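Hydrazine synthase gamma subunit (Candidatus Kuenenia stuttgartiensis, PDB 5C2V) catalyses the three-electron reduction of nitric oxide to hydroxylamine, the first half-reaction of hydrazine synthesis, with one c-type heme in each of two alpha-helical lobes. Local coordinates at residues Gly96-Pro101 / Ala153-Gly158; Phe201-Thr206 / Phe256-Leu261; Gly224-Ile229 / Thr245-Leu250. All coordinates share one frame; numbering follows the deposited sequence.

Contact 1. Residues Gly96-Pro101 / Ala153-Gly158; sequences GGRYLP and ALEFTG. With CA (calcium ion), chain T.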
loop_
_atom_site.group_PDB
_atom_site.type_symbol
_atom_site.label_atom_id
_atom_site.label_comp_id
_atom_site.label_asym_id
_atom_site.label_seq_id
_atom_site.Cartn_x
_atom_site.Cartn_y
_atom_site.Cartn_z
ATOM N N GLY C 96 -30.092 54.246 -8.589
ATOM C CA GLY C 96 -31.167 54.758 -9.422
ATOM C C GLY C 96 -31.699 53.730 -10.402
ATOM O O GLY C 96 -31.864 54.015 -11.588
ATOM N N GLY C 97 -31.972 52.529 -9.904
ATOM C CA GLY C 97 -32.385 51.427 -10.753
ATOM C C GLY C 97 -33.839 51.451 -11.183
ATOM O O GLY C 97 -34.172 50.991 -12.275
ATOM N N ARG C 98 -34.708 51.986 -10.331
ATOM C CA ARG C 98 -36.146 51.950 -10.589
ATOM C C ARG C 98 -36.574 52.929 -11.680
ATOM O O ARG C 98 -37.640 52.776 -12.275
ATOM C CB ARG C 98 -36.925 52.243 -9.304
ATOM C CG ARG C 98 -36.793 53.672 -8.797
ATOM C CD ARG C 98 -37.767 53.947 -7.660
ATOM N NE ARG C 98 -37.721 55.340 -7.224
ATOM C CZ ARG C 98 -38.534 55.868 -6.316
ATOM N NH1 ARG C 98 -39.468 55.121 -5.742
ATOM N NH2 ARG C 98 -38.418 57.147 -5.984
ATOM N N TYR C 99 -35.740 53.929 -11.941
ATOM C CA TYR C 99 -36.100 55.000 -12.865
ATOM C C TYR C 99 -36.020 54.586 -14.331
ATOM O O TYR C 99 -36.586 55.253 -15.196
ATOM C CB TYR C 99 -35.208 56.221 -12.628
ATOM C CG TYR C 99 -35.388 56.847 -11.266
ATOM C CD1 TYR C 99 -36.633 56.866 -10.650
ATOM C CD2 TYR C 99 -34.316 57.417 -10.593
ATOM C CE1 TYR C 99 -36.805 57.437 -9.405
ATOM C CE2 TYR C 99 -34.479 57.989 -9.346
ATOM C CZ TYR C 99 -35.726 57.996 -8.757
ATOM O OH TYR C 99 -35.894 58.564 -7.515
ATOM N N LEU C 100 -35.323 53.490 -14.616
ATOM C CA LEU C 100 -35.137 53.072 -16.004
ATOM C C LEU C 100 -35.319 51.573 -16.247
ATOM O O LEU C 100 -34.336 50.840 -16.370
ATOM C CB LEU C 100 -33.752 53.497 -16.492
ATOM C CG LEU C 100 -33.566 54.994 -16.738
ATOM C CD1 LEU C 100 -32.109 55.308 -17.011
ATOM C CD2 LEU C 100 -34.442 55.455 -17.894
ATOM N N PRO C 101 -36.582 51.116 -16.302
ATOM C CA PRO C 101 -36.934 49.786 -16.810
ATOM C C PRO C 101 -36.953 49.774 -18.342
ATOM O O PRO C 101 -37.108 50.837 -18.940
ATOM C CB PRO C 101 -38.331 49.556 -16.232
ATOM C CG PRO C 101 -38.910 50.921 -16.147
ATOM C CD PRO C 101 -37.766 51.840 -15.805
ATOM N N ALA C 153 -34.849 51.887 -3.637
ATOM C CA ALA C 153 -34.609 53.033 -2.767
ATOM C C ALA C 153 -33.223 53.634 -2.974
ATOM O O ALA C 153 -32.869 54.628 -2.339
ATOM C CB ALA C 153 -34.796 52.634 -1.313
ATOM N N LEU C 154 -32.439 53.030 -3.861
ATOM C CA LEU C 154 -31.095 53.522 -4.147
ATOM C C LEU C 154 -31.130 54.715 -5.097
ATOM O O LEU C 154 -31.728 54.652 -6.171
ATOM C CB LEU C 154 -30.228 52.405 -4.729
ATOM C CG LEU C 154 -29.825 51.304 -3.744
ATOM C CD1 LEU C 154 -29.023 50.217 -4.443
ATOM C CD2 LEU C 154 -29.041 51.891 -2.578
ATOM N N GLU C 155 -30.476 55.799 -4.692
ATOM C CA GLU C 155 -30.461 57.037 -5.464
ATOM C C GLU C 155 -29.054 57.365 -5.948
ATOM O O GLU C 155 -28.070 56.917 -5.362
ATOM C CB GLU C 155 -31.009 58.197 -4.628
ATOM C CG GLU C 155 -32.411 57.978 -4.081
ATOM C CD GLU C 155 -33.484 58.095 -5.146
ATOM O OE1 GLU C 155 -33.192 58.637 -6.232
ATOM O OE2 GLU C 155 -34.623 57.648 -4.894
ATOM N N PHE C 156 -28.967 58.144 -7.023
ATOM C CA PHE C 156 -27.678 58.547 -7.578
ATOM C C PHE C 156 -26.852 59.358 -6.582
ATOM O O PHE C 156 -27.398 60.090 -5.757
ATOM C CB PHE C 156 -27.876 59.353 -8.864
ATOM C CG PHE C 156 -28.511 58.575 -9.983
ATOM C CD1 PHE C 156 -27.818 57.556 -10.617
ATOM C CD2 PHE C 156 -29.796 58.870 -10.409
ATOM C CE1 PHE C 156 -28.400 56.839 -11.649
ATOM C CE2 PHE C 156 -30.381 58.159 -11.439
ATOM C CZ PHE C 156 -29.683 57.143 -12.061
ATOM N N THR C 157 -25.532 59.214 -6.663
ATOM C CA THR C 157 -24.621 59.937 -5.781
ATOM C C THR C 157 -24.398 61.374 -6.239
ATOM O O THR C 157 -24.258 62.281 -5.419
ATOM C CB THR C 157 -23.249 59.238 -5.691
ATOM O OG1 THR C 157 -22.645 59.195 -6.989
ATOM C CG2 THR C 157 -23.401 57.824 -5.159
ATOM N N GLY C 158 -24.365 61.575 -7.552
ATOM C CA GLY C 158 -24.029 62.869 -8.117
ATOM C C GLY C 158 -22.533 62.981 -8.343
ATOM O O GLY C 158 -21.745 62.360 -7.630
HETATM CA CA CA T . -32.946 49.893 -18.187
HETATM O O HOH W 1 -33.469 53.271 -7.622
HETATM O O HOH W 2 -34.426 50.910 -19.753
HETATM O O HOH W 3 -31.551 51.832 -18.218
HETATM O O HOH W 4 -31.451 48.874 -16.618
#
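Tyr-99 turns the edge of its ring to Phe-156 CE2 and Glu-155 OE1, and its atoms trace the contact outward from the backbone. At CB the first torsion (chi1 -64°) sets CG anti to the carbonyl carbon, beside the backbone N. Its CD2 meets CE2 of Phe-156 at 4.1 Å as the two side chains slide past each other in opposite directions. One atom further, CE2 of Tyr-99 lies 3.4 Å from Glu-155 OE1. The hydroxyl finishes the approach: Tyr-99 OH donates to Glu-155 OE1 (3.0 Å), which receives it on its syn lone pair, with ring and carboxylate planes 47° apart. The same OH accepts from Arg-98 NH2 at 3.3 Å; the bond is nearly straight (167°) and lies in the guanidinium plane, so the phenol oxygen is held by two bonds, accepting from Arg-98 and donating to Glu-155. Arg-98 NH2 and Glu-155 OE2 are 4.0 Å apart, a long salt bridge in which no N-H points at the oxygen.

Deeper in, Gly-96 N donates to Leu-154 O at 2.9 Å. Water 1 accepts from Arg-98 N and lies within hydrogen-bonding reach of Leu-154 O. Gly-96 CA sits over one face of the Phe-156 ring, offset toward the rim, as a CH-pi contact. Glu-155 also makes backbone hydrogen bonds to the beta subunit.

Gly-97 to Leu-100 form a type I beta turn, and at its last residue Leu-100 O binds a calcium ion at 2.5 Å; Pro-102 O, Asp-257 OD2 and three waters complete this calcium site.

Contact 2. Residues Phe201-Thr206 / Phe256-Leu261; sequences FSDAQT and FDTPTL. With CA (calcium ion), chain T; HEC (heme c), chain B.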
loop_
_atom_site.group_PDB
_atom_site.type_symbol
_atom_site.label_atom_id
_atom_site.label_comp_id
_atom_site.label_asym_id
_atom_site.label_seq_id
_atom_site.Cartn_x
_atom_site.Cartn_y
_atom_site.Cartn_z
ATOM N N PHE C 201 -30.780 60.727 -18.595
ATOM C CA PHE C 201 -29.864 60.565 -19.731
ATOM C C PHE C 201 -29.972 59.210 -20.440
ATOM O O PHE C 201 -28.966 58.651 -20.880
ATOM C CB PHE C 201 -28.421 60.798 -19.281
ATOM C CG PHE C 201 -28.107 62.237 -18.990
ATOM C CD1 PHE C 201 -27.664 63.079 -19.997
ATOM C CD2 PHE C 201 -28.257 62.750 -17.713
ATOM C CE1 PHE C 201 -27.377 64.405 -19.736
ATOM C CE2 PHE C 201 -27.970 64.075 -17.445
ATOM C CZ PHE C 201 -27.530 64.904 -18.458
ATOM N N SER C 202 -31.192 58.693 -20.554
ATOM C CA SER C 202 -31.438 57.453 -21.284
ATOM C C SER C 202 -32.858 57.432 -21.843
ATOM O O SER C 202 -33.785 57.944 -21.215
ATOM C CB SER C 202 -31.207 56.240 -20.376
ATOM O OG SER C 202 -31.546 55.033 -21.036
ATOM N N ASP C 203 -33.032 56.826 -23.013
ATOM C CA ASP C 203 -34.353 56.739 -23.629
ATOM C C ASP C 203 -35.103 55.498 -23.158
ATOM O O ASP C 203 -36.274 55.308 -23.491
ATOM C CB ASP C 203 -34.248 56.744 -25.159
ATOM C CG ASP C 203 -33.321 55.662 -25.696
ATOM O OD1 ASP C 203 -32.987 54.716 -24.951
ATOM O OD2 ASP C 203 -32.932 55.754 -26.879
ATOM N N ALA C 204 -34.411 54.662 -22.386
ATOM C CA ALA C 204 -34.953 53.400 -21.886
ATOM C C ALA C 204 -35.432 52.503 -23.025
ATOM O O ALA C 204 -36.418 51.780 -22.884
ATOM C CB ALA C 204 -36.087 53.658 -20.897
ATOM N N GLN C 205 -34.727 52.556 -24.151
ATOM C CA GLN C 205 -35.077 51.746 -25.312
ATOM C C GLN C 205 -33.949 50.789 -25.685
ATOM O O GLN C 205 -32.895 50.776 -25.048
ATOM C CB GLN C 205 -35.418 52.638 -26.507
ATOM C CG GLN C 205 -36.590 53.575 -26.273
ATOM C CD GLN C 205 -36.910 54.418 -27.493
ATOM O OE1 GLN C 205 -36.511 54.090 -28.611
ATOM N NE2 GLN C 205 -37.632 55.514 -27.282
ATOM N N THR C 206 -34.180 49.994 -26.724
ATOM C CA THR C 206 -33.196 49.026 -27.190
ATOM C C THR C 206 -32.604 49.461 -28.528
ATOM O O THR C 206 -33.325 49.606 -29.515
ATOM C CB THR C 206 -33.814 47.623 -27.334
ATOM O OG1 THR C 206 -34.370 47.211 -26.079
ATOM C CG2 THR C 206 -32.762 46.620 -27.767
ATOM N N PHE C 256 -29.011 46.318 -27.237
ATOM C CA PHE C 256 -29.009 46.409 -25.780
ATOM C C PHE C 256 -29.805 47.593 -25.234
ATOM O O PHE C 256 -29.943 48.625 -25.891
ATOM C CB PHE C 256 -27.568 46.487 -25.268
ATOM C CG PHE C 256 -26.662 45.444 -25.853
ATOM C CD1 PHE C 256 -26.630 44.162 -25.331
ATOM C CD2 PHE C 256 -25.848 45.744 -26.934
ATOM C CE1 PHE C 256 -25.802 43.198 -25.874
ATOM C CE2 PHE C 256 -25.017 44.785 -27.480
ATOM C CZ PHE C 256 -24.994 43.511 -26.949
ATOM N N ASP C 257 -30.321 47.426 -24.020
ATOM C CA ASP C 257 -31.017 48.490 -23.308
ATOM C C ASP C 257 -30.032 49.567 -22.855
ATOM O O ASP C 257 -29.027 49.267 -22.210
ATOM C CB ASP C 257 -31.778 47.909 -22.111
ATOM C CG ASP C 257 -32.242 48.971 -21.134
ATOM O OD1 ASP C 257 -33.174 49.730 -21.474
ATOM O OD2 ASP C 257 -31.684 49.033 -20.016
ATOM N N THR C 258 -30.322 50.819 -23.199
ATOM C CA THR C 258 -29.418 51.925 -22.896
ATOM C C THR C 258 -29.408 52.268 -21.411
ATOM O O THR C 258 -30.458 52.507 -20.815
ATOM C CB THR C 258 -29.786 53.193 -23.688
ATOM O OG1 THR C 258 -30.842 53.891 -23.016
ATOM C CG2 THR C 258 -30.225 52.837 -25.096
ATOM N N PRO C 259 -28.210 52.285 -20.808
ATOM C CA PRO C 259 -28.003 52.652 -19.404
ATOM C C PRO C 259 -28.037 54.159 -19.183
ATOM O O PRO C 259 -27.833 54.924 -20.126
ATOM C CB PRO C 259 -26.603 52.098 -19.093
ATOM C CG PRO C 259 -26.199 51.286 -20.298
ATOM C CD PRO C 259 -26.957 51.857 -21.444
ATOM N N THR C 260 -28.289 54.574 -17.946
ATOM C CA THR C 260 -28.200 55.982 -17.579
ATOM C C THR C 260 -26.757 56.465 -17.675
ATOM O O THR C 260 -25.821 55.678 -17.540
ATOM C CB THR C 260 -28.719 56.233 -16.150
ATOM O OG1 THR C 260 -28.609 57.626 -15.836
ATOM C CG2 THR C 260 -27.914 55.427 -15.138
ATOM N N LEU C 261 -26.579 57.758 -17.924
ATOM C CA LEU C 261 -25.246 58.347 -17.909
ATOM C C LEU C 261 -24.962 59.002 -16.561
ATOM O O LEU C 261 -23.878 59.540 -16.337
ATOM C CB LEU C 261 -25.086 59.362 -19.042
ATOM C CG LEU C 261 -25.197 58.790 -20.457
ATOM C CD1 LEU C 261 -24.706 59.796 -21.487
ATOM C CD2 LEU C 261 -24.433 57.478 -20.572
HETATM CA CA CA T . -32.946 49.893 -18.187
HETATM FE FE HEC B . -24.615 55.887 -25.549
HETATM C CHA HEC B . -23.911 53.194 -23.535
HETATM C CHB HEC B . -22.313 57.766 -23.853
HETATM C CHC HEC B . -24.781 58.308 -27.997
HETATM C CHD HEC B . -27.172 54.196 -27.045
HETATM N NA HEC B . -23.327 55.536 -23.996
HETATM C C1A HEC B . -23.234 54.365 -23.268
HETATM C C2A HEC B . -22.298 54.590 -22.184
HETATM C C3A HEC B . -21.858 55.849 -22.269
HETATM C C4A HEC B . -22.493 56.472 -23.413
HETATM C CMA HEC B . -20.847 56.522 -21.315
HETATM C CAA HEC B . -21.887 53.557 -21.111
HETATM C CBA HEC B . -23.075 53.270 -20.197
HETATM C CGA HEC B . -22.759 52.101 -19.301
HETATM O O1A HEC B . -23.493 51.894 -18.302
HETATM O O2A HEC B . -21.768 51.379 -19.584
HETATM N NB HEC B . -23.767 57.745 -25.831
HETATM C C1B HEC B . -22.725 58.251 -25.076
HETATM C C2B HEC B . -22.146 59.363 -25.800
HETATM C C3B HEC B . -22.832 59.517 -26.942
HETATM C C4B HEC B . -23.863 58.497 -26.986
HETATM C CMB HEC B . -20.956 60.217 -25.305
HETATM C CAB HEC B . -22.584 60.574 -28.045
HETATM C CBB HEC B . -21.269 60.268 -28.796
HETATM N NC HEC B . -25.764 56.198 -27.214
HETATM C C1C HEC B . -25.673 57.259 -28.094
HETATM C C2C HEC B . -26.592 57.010 -29.188
HETATM C C3C HEC B . -27.331 55.941 -28.864
HETATM C C4C HEC B . -26.771 55.364 -27.657
HETATM C CMC HEC B . -26.916 58.026 -30.305
HETATM C CAC HEC B . -28.488 55.332 -29.691
HETATM C CBC HEC B . -27.961 54.752 -31.022
HETATM N ND HEC B . -25.467 53.997 -25.277
HETATM C C1D HEC B . -26.426 53.472 -26.140
HETATM C C2D HEC B . -26.507 52.042 -25.933
HETATM C C3D HEC B . -25.485 51.733 -24.829
HETATM C C4D HEC B . -24.889 53.006 -24.489
HETATM C CMD HEC B . -27.432 51.044 -26.665
HETATM C CAD HEC B . -25.144 50.359 -24.214
HETATM C CBD HEC B . -24.485 49.483 -25.273
HETATM C CGD HEC B . -23.874 48.272 -24.624
HETATM O O1D HEC B . -23.234 47.463 -25.345
HETATM O O2D HEC B . -24.025 48.117 -23.384
HETATM O O HOH W 5 -34.747 48.747 -23.442
HETATM O O HOH W 2 -34.426 50.910 -19.753
HETATM O O HOH W 3 -31.551 51.832 -18.218
HETATM O O HOH W 4 -31.451 48.874 -16.618
#
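Gln-205 O accepts the backbone N-H of Thr-258 at 3.2 Å, with an N-H...O angle of 161°. Beside it, Thr-206 pairs with Asp-257 as an antiparallel non-hydrogen-bonded pair, and two CA-H...O contacts flank the pair, from Asp-257 CA to Gln-205 O and from Thr-206 CA to Phe-256 O. At the other end, the CB atoms of Phe-201 and Leu-261 meet at 3.6 Å, their side chains crossing at about a right angle.

Between these ends the Thr-258 hydroxyl faces two polar groups. Its OG1 is 3.0 Å from Asp-203 OD1 and closer still to Ser-202 OG, a spacing too short to be trusted in detail. Both partners accept from the backbone N two residues on: Ser-202 OG from Ala-204 N at 3.2 Å, an ST turn, and Asp-203 OD1 from Gln-205 N at 2.9 Å, an Asx turn. Asp-203 OD2 has a further partner in His-207 NE2.

Segment 256-261 also reaches the calcium ion and the heme. With CG anti to its backbone N (chi1 166°), Asp-257 binds calcium through OD2 at 2.4 Å, while OD1 accepts from water 5, which also bonds Thr-206 OG1, itself hydrogen-bonded to Phe-108 N. On the heme c side, Leu-261 CD2 packs 3.5 Å from the porphyrin carbon C3A, and Thr-258 CG2 lies 3.7 Å from the heme methyl CMD.

Phe-201 O accepts from ND1 of His-190, an axial ligand of this heme's iron. That bond should fix the rotation of the imidazole and probably makes it a stronger donor to the metal. His-293 is the other axial ligand, and this bis-histidine ligation is consistent with the electron-transfer role proposed for heme 2.

Contact 3. Residues Gly224-Ile229 / Thr245-Leu250; sequences GKVFNI and TPIIGL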
loop_
_atom_site.group_PDB
_atom_site.type_symbol
_atom_site.label_atom_id
_atom_site.label_comp_id
_atom_site.label_asym_id
_atom_site.label_seq_id
_atom_site.Cartn_x
_atom_site.Cartn_y
_atom_site.Cartn_z
ATOM N N GLY C 224 -14.915 33.743 -30.999
ATOM C CA GLY C 224 -15.089 35.181 -31.023
ATOM C C GLY C 224 -13.922 35.896 -31.669
ATOM O O GLY C 224 -12.814 35.364 -31.742
ATOM N N LYS C 225 -14.173 37.115 -32.131
ATOM C CA LYS C 225 -13.143 37.931 -32.757
ATOM C C LYS C 225 -12.800 39.089 -31.834
ATOM O O LYS C 225 -13.623 39.503 -31.017
ATOM C CB LYS C 225 -13.600 38.456 -34.120
ATOM C CG LYS C 225 -14.621 39.581 -34.044
ATOM C CD LYS C 225 -14.781 40.282 -35.384
ATOM C CE LYS C 225 -15.270 39.326 -36.457
ATOM N NZ LYS C 225 -15.481 40.018 -37.759
ATOM N N VAL C 226 -11.582 39.606 -31.949
ATOM C CA VAL C 226 -11.165 40.686 -31.072
ATOM C C VAL C 226 -11.881 41.965 -31.487
ATOM O O VAL C 226 -11.720 42.440 -32.611
ATOM C CB VAL C 226 -9.640 40.903 -31.126
ATOM C CG1 VAL C 226 -9.222 42.001 -30.160
ATOM C CG2 VAL C 226 -8.908 39.606 -30.822
ATOM N N PHE C 227 -12.673 42.516 -30.574
ATOM C CA PHE C 227 -13.433 43.725 -30.867
ATOM C C PHE C 227 -12.674 44.972 -30.439
ATOM O O PHE C 227 -13.065 46.092 -30.768
ATOM C CB PHE C 227 -14.807 43.680 -30.189
ATOM C CG PHE C 227 -14.750 43.599 -28.687
ATOM C CD1 PHE C 227 -14.594 44.744 -27.919
ATOM C CD2 PHE C 227 -14.876 42.381 -28.041
ATOM C CE1 PHE C 227 -14.549 44.673 -26.542
ATOM C CE2 PHE C 227 -14.838 42.306 -26.661
ATOM C CZ PHE C 227 -14.670 43.453 -25.912
ATOM N N ASN C 228 -11.588 44.774 -29.702
ATOM C CA ASN C 228 -10.777 45.892 -29.254
ATOM C C ASN C 228 -9.639 46.111 -30.239
ATOM O O ASN C 228 -8.710 45.307 -30.322
ATOM C CB ASN C 228 -10.243 45.637 -27.843
ATOM C CG ASN C 228 -9.788 46.908 -27.149
ATOM O OD1 ASN C 228 -9.450 47.897 -27.796
ATOM N ND2 ASN C 228 -9.782 46.884 -25.820
ATOM N N ILE C 229 -9.717 47.211 -30.979
ATOM C CA ILE C 229 -8.770 47.485 -32.051
ATOM C C ILE C 229 -7.413 47.884 -31.487
ATOM O O ILE C 229 -6.373 47.419 -31.954
ATOM C CB ILE C 229 -9.292 48.595 -32.986
ATOM C CG1 ILE C 229 -10.557 48.122 -33.706
ATOM C CG2 ILE C 229 -8.229 48.992 -33.998
ATOM C CD1 ILE C 229 -11.119 49.129 -34.684
ATOM N N THR C 245 -10.407 43.236 -18.444
ATOM C CA THR C 245 -11.607 43.082 -19.262
ATOM C C THR C 245 -11.342 42.179 -20.462
ATOM O O THR C 245 -10.226 42.146 -20.979
ATOM C CB THR C 245 -12.118 44.441 -19.779
ATOM O OG1 THR C 245 -11.266 44.904 -20.835
ATOM C CG2 THR C 245 -12.121 45.464 -18.668
ATOM N N PRO C 246 -12.368 41.438 -20.908
ATOM C CA PRO C 246 -12.229 40.613 -22.114
ATOM C C PRO C 246 -12.165 41.446 -23.391
ATOM O O PRO C 246 -12.917 42.411 -23.531
ATOM C CB PRO C 246 -13.493 39.751 -22.093
ATOM C CG PRO C 246 -14.487 40.571 -21.345
ATOM C CD PRO C 246 -13.695 41.282 -20.286
ATOM N N ILE C 247 -11.271 41.082 -24.304
ATOM C CA ILE C 247 -11.218 41.714 -25.617
ATOM C C ILE C 247 -11.942 40.872 -26.671
ATOM O O ILE C 247 -11.950 41.218 -27.852
ATOM C CB ILE C 247 -9.767 41.979 -26.067
ATOM C CG1 ILE C 247 -8.940 40.692 -26.035
ATOM C CG2 ILE C 247 -9.126 43.045 -25.190
ATOM C CD1 ILE C 247 -7.478 40.908 -26.377
ATOM N N ILE C 248 -12.542 39.765 -26.238
ATOM C CA ILE C 248 -13.337 38.913 -27.124
ATOM C C ILE C 248 -14.680 38.562 -26.492
ATOM O O ILE C 248 -14.898 38.807 -25.305
ATOM C CB ILE C 248 -12.608 37.598 -27.477
ATOM C CG1 ILE C 248 -12.445 36.725 -26.231
ATOM C CG2 ILE C 248 -11.263 37.879 -28.134
ATOM C CD1 ILE C 248 -11.812 35.378 -26.509
ATOM N N GLY C 249 -15.582 37.996 -27.290
ATOM C CA GLY C 249 -16.858 37.526 -26.779
ATOM C C GLY C 249 -17.819 37.052 -27.857
ATOM O O GLY C 249 -17.645 37.356 -29.038
ATOM N N LEU C 250 -18.832 36.298 -27.444
ATOM C CA LEU C 250 -19.901 35.888 -28.344
ATOM C C LEU C 250 -21.251 36.248 -27.742
ATOM O O LEU C 250 -21.677 35.643 -26.764
ATOM C CB LEU C 250 -19.835 34.384 -28.619
ATOM C CG LEU C 250 -18.591 33.865 -29.337
ATOM C CD1 LEU C 250 -18.571 32.344 -29.360
ATOM C CD2 LEU C 250 -18.555 34.423 -30.742
#
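Pro-246 meets Phe-227 through its carbonyl oxygen: Pro-246 O lies 3.1 Å from Phe-227 CZ, at an oblique approach to the ring. The next carbonyl carries the backbone link. Ile-247 O accepts from Phe-227 N at 3.1 Å (N-H...O 154°) and also takes a CA-H contact from Val-226 CA at 3.4 Å. The Ile-247 side chain lies beside that of Val-226, both pointing the same way, with Ile-247 CB 4.1 Å from Val-226 CG1. Its CG2 turns to Asn-228 CB at 3.9 Å, where the two side chains cross at about a right angle.

Asn-228 is the N-cap of helix 229-234, its OD1 bonded to Ser-230 OG and weakly to Ala-231 N. Segment 224-229 leads into this helix and 245-250 follows it, so the contact joins the loops before and after it, within the cytochrome c family region.

At Ile-248, CG2 reaches Val-226 CG2 at 4.0 Å. Its carbonyl carbon lies at the edge of the Phe-227 ring, in the ring plane, and the ring also makes a cation-pi contact with Arg-213. Gly-249 follows, its O 3.9 Å from Gly-224 CA. Leu-250 then sets CD2 against that same Gly-224 CA at 3.6 Å, while its side chain also packs on Tyr-582 of the alpha subunit.

How the contacts relate
Contacts 1 and 2 are neighbours, with centres 13 Å apart, and share one calcium ion together with its three water ligands. Leu-100 CD1 packs against Ser-202 CB and Thr-260 CB, each at 3.6 Å, so the two interfaces form one continuous region. Contact 1 closes before contact 2 opens along the chain; the calcium, bound by Leu-100 and Asp-257, joins these distant loops near both hemes. Contact 3 falls within the sequence interval spanned by contact 2, between strands 206-207 and 256-257, and both belong to the cytochrome c region, yet their nearest atoms are about 8 Å apart. It lies opposite contact 1 across the chain's centre, about 30 Å between centres.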